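Local coordinates for CdiI toxin (Salmonella enterica subsp. enterica serovar Rubislaw str. ATCC 10717, PDB 4ZQU), which neutralises its cognate CdiA toxin, acting as the immunity protein of a contact-dependent growth inhibition system in bacteria, at residues T16-V21 with K115-C120. Numbering follows the deposited sequence.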
ATOM      1  N   THR B  16       1.500 -11.901 -20.077  1.00 57.58           N
ATOM      2  CA  THR B  16       1.679 -12.239 -21.482  1.00 60.07           C
ATOM      3  C   THR B  16       0.394 -12.006 -22.274  1.00 59.89           C
ATOM      4  O   THR B  16       0.429 -11.579 -23.430  1.00 60.47           O
ATOM      5  CB  THR B  16       2.126 -13.708 -21.652  1.00 63.36           C
ATOM      6  OG1 THR B  16       3.362 -13.915 -20.958  1.00 63.13           O
ATOM      7  CG2 THR B  16       2.319 -14.052 -23.123  1.00 66.18           C
ATOM      8  N   ASP B  17      -0.738 -12.259 -21.630  1.00 59.63           N
ATOM      9  CA  ASP B  17      -2.017 -12.330 -22.327  1.00 60.49           C
ATOM     10  C   ASP B  17      -2.755 -10.999 -22.444  1.00 57.16           C
ATOM     11  O   ASP B  17      -3.577 -10.830 -23.345  1.00 58.22           O
ATOM     12  CB  ASP B  17      -2.918 -13.349 -21.632  1.00 62.38           C
ATOM     13  CG  ASP B  17      -2.222 -14.678 -21.403  1.00 65.32           C
ATOM     14  OD1 ASP B  17      -1.986 -15.405 -22.391  1.00 68.59           O
ATOM     15  OD2 ASP B  17      -1.905 -14.991 -20.237  1.00 64.62           O
ATOM     16  N   PHE B  18      -2.478 -10.056 -21.545  1.00 53.07           N
ATOM     17  CA  PHE B  18      -3.209  -8.791 -21.562  1.00 51.15           C
ATOM     18  C   PHE B  18      -2.517  -7.630 -20.857  1.00 46.83           C
ATOM     19  O   PHE B  18      -1.528  -7.805 -20.145  1.00 45.32           O
ATOM     20  CB  PHE B  18      -4.602  -8.985 -20.945  1.00 52.29           C
ATOM     21  CG  PHE B  18      -4.584  -9.316 -19.470  1.00 51.64           C
ATOM     22  CD1 PHE B  18      -4.571  -8.311 -18.513  1.00 48.14           C
ATOM     23  CD2 PHE B  18      -4.593 -10.636 -19.044  1.00 52.58           C
ATOM     24  CE1 PHE B  18      -4.559  -8.617 -17.163  1.00 45.92           C
ATOM     25  CE2 PHE B  18      -4.583 -10.947 -17.695  1.00 49.55           C
ATOM     26  CZ  PHE B  18      -4.564  -9.935 -16.755  1.00 46.72           C
ATOM     27  N   ILE B  19      -3.066  -6.439 -21.077  1.00 44.96           N
ATOM     28  CA  ILE B  19      -2.721  -5.246 -20.316  1.00 43.04           C
ATOM     29  C   ILE B  19      -3.987  -4.707 -19.656  1.00 41.61           C
ATOM     30  O   ILE B  19      -5.000  -4.495 -20.326  1.00 41.38           O
ATOM     31  CB  ILE B  19      -2.099  -4.158 -21.201  1.00 43.47           C
ATOM     32  CG1 ILE B  19      -0.800  -4.659 -21.829  1.00 43.95           C
ATOM     33  CG2 ILE B  19      -1.851  -2.893 -20.394  1.00 42.37           C
ATOM     34  CD1 ILE B  19      -0.098  -3.616 -22.664  1.00 44.78           C
ATOM     35  N   CYS B  20      -3.932  -4.488 -18.346  1.00 39.54           N
ATOM     36  CA  CYS B  20      -5.122  -4.113 -17.589  1.00 37.46           C
ATOM     37  C   CYS B  20      -4.960  -2.783 -16.864  1.00 35.00           C
ATOM     38  O   CYS B  20      -4.121  -2.650 -15.977  1.00 34.38           O
ATOM     39  CB  CYS B  20      -5.466  -5.209 -16.578  1.00 36.98           C
ATOM     40  SG  CYS B  20      -7.009  -4.940 -15.680  1.00 37.64           S
ATOM     41  N   VAL B  21      -5.783  -1.804 -17.236  1.00 34.20           N
ATOM     42  CA  VAL B  21      -5.756  -0.494 -16.594  1.00 31.58           C
ATOM     43  C   VAL B  21      -7.020  -0.257 -15.771  1.00 31.74           C
ATOM     44  O   VAL B  21      -8.130  -0.272 -16.304  1.00 31.02           O
ATOM     45  CB  VAL B  21      -5.607   0.641 -17.625  1.00 30.05           C
ATOM     46  CG1 VAL B  21      -5.554   1.987 -16.923  1.00 29.35           C
ATOM     47  CG2 VAL B  21      -4.366   0.428 -18.477  1.00 27.74           C
ATOM     48  N   LYS B 115       1.753 -14.972 -12.109  1.00 59.43           N
ATOM     49  CA  LYS B 115       3.116 -15.461 -12.329  1.00 61.99           C
ATOM     50  C   LYS B 115       3.963 -14.524 -13.182  1.00 64.74           C
ATOM     51  O   LYS B 115       5.093 -14.193 -12.820  1.00 65.91           O
ATOM     52  CB  LYS B 115       3.087 -16.844 -12.983  1.00 63.03           C
ATOM     53  CG  LYS B 115       4.457 -17.456 -13.192  1.00 64.77           C
ATOM     54  CD  LYS B 115       4.351 -18.891 -13.670  1.00 66.33           C
ATOM     55  CE  LYS B 115       3.510 -18.982 -14.928  1.00 66.40           C
ATOM     56  NZ  LYS B 115       3.358 -20.386 -15.393  1.00 70.21           N
ATOM     57  N   ASP B 116       3.420 -14.097 -14.316  1.00 65.69           N
ATOM     58  CA  ASP B 116       4.173 -13.244 -15.225  1.00 67.14           C
ATOM     59  C   ASP B 116       3.600 -11.833 -15.267  1.00 61.76           C
ATOM     60  O   ASP B 116       3.601 -11.183 -16.311  1.00 63.32           O
ATOM     61  CB  ASP B 116       4.195 -13.855 -16.626  1.00 73.10           C
ATOM     62  CG  ASP B 116       4.951 -15.169 -16.669  1.00 80.70           C
ATOM     63  OD1 ASP B 116       5.895 -15.331 -15.870  1.00 84.88           O
ATOM     64  OD2 ASP B 116       4.597 -16.048 -17.485  1.00 83.25           O
ATOM     65  N   MET B 117       3.138 -11.351 -14.118  1.00 56.13           N
ATOM     66  CA  MET B 117       2.453 -10.067 -14.063  1.00 51.32           C
ATOM     67  C   MET B 117       3.302  -8.953 -13.453  1.00 49.52           C
ATOM     68  O   MET B 117       3.777  -9.065 -12.323  1.00 49.99           O
ATOM     69  CB  MET B 117       1.146 -10.209 -13.280  1.00 48.54           C
ATOM     70  CG  MET B 117       0.410  -8.902 -13.065  1.00 45.10           C
ATOM     71  SD  MET B 117      -1.217  -9.132 -12.334  1.00 50.59           S
ATOM     72  CE  MET B 117      -2.063  -9.978 -13.668  1.00 34.76           C
ATOM     73  N   LYS B 118       3.478  -7.878 -14.214  1.00 47.71           N
ATOM     74  CA  LYS B 118       4.150  -6.679 -13.725  1.00 46.06           C
ATOM     75  C   LYS B 118       3.113  -5.621 -13.358  1.00 43.58           C
ATOM     76  O   LYS B 118       1.970  -5.685 -13.812  1.00 43.25           O
ATOM     77  CB  LYS B 118       5.118  -6.143 -14.769  1.00 48.11           C
ATOM     78  N   SER B 119       3.509  -4.648 -12.542  1.00 42.82           N
ATOM     79  CA  SER B 119       2.579  -3.610 -12.104  1.00 39.04           C
ATOM     80  C   SER B 119       3.196  -2.216 -12.134  1.00 39.17           C
ATOM     81  O   SER B 119       4.315  -2.009 -11.665  1.00 38.87           O
ATOM     82  CB  SER B 119       2.070  -3.913 -10.693  1.00 36.52           C
ATOM     83  OG  SER B 119       1.153  -2.923 -10.259  1.00 33.62           O
ATOM     84  N   CYS B 120       2.448  -1.260 -12.681  1.00 39.05           N
ATOM     85  CA  CYS B 120       2.875   0.135 -12.718  1.00 37.16           C
ATOM     86  C   CYS B 120       1.835   1.051 -12.073  1.00 33.22           C
ATOM     87  O   CYS B 120       0.637   0.925 -12.328  1.00 29.33           O
ATOM     88  CB  CYS B 120       3.141   0.584 -14.157  1.00 36.80           C
ATOM     89  SG  CYS B 120       4.595  -0.164 -14.914  1.00 44.11           S
TER
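Phe18 and Met117 meet across the width of strand 8-14, the middle of three neighbouring strands in the antiparallel sheet of this CDI immunity protein. Strands 19-26 and 118-124 both run antiparallel to that middle strand, and no hydrogen bond joins the two segments directly. Backbone bonds reach inward instead: Cys20 pairs with Lys13 from one flank, Lys118 with Met14 and Cys120 with Val12 from the other.

The apolar contact is made by two side chains that immediately precede the flanking strands, Phe18 before strand 19-26 and Met117 before strand 118-124. Phe18 places CG between its backbone N and carbonyl carbon (chi1 66°), and its ring tip comes nearer to segment 115-120 than its CB does. Met117 starts extended, with CG anti to N, then bends at the thioether (chi3 -67°), which turns the terminal methyl toward the phenyl ring. Both residues are buried; Phe18 also stacks on Tyr105 and touches Leu40, while Met117 lies against Lys13 and Asn15.

A looser polar approach occurs at the exposed end, where the segments are nearest in backbone, with CA of Thr16 and CA of Asp116 6.8 Å apart. Here OG1 of Thr16 stays 4.3 Å from OD2 of Asp116, too long for a hydrogen bond. Deeper in, the methyl CE of Met117 approaches the Phe18 ring obliquely, 4.0 Å from its CZ.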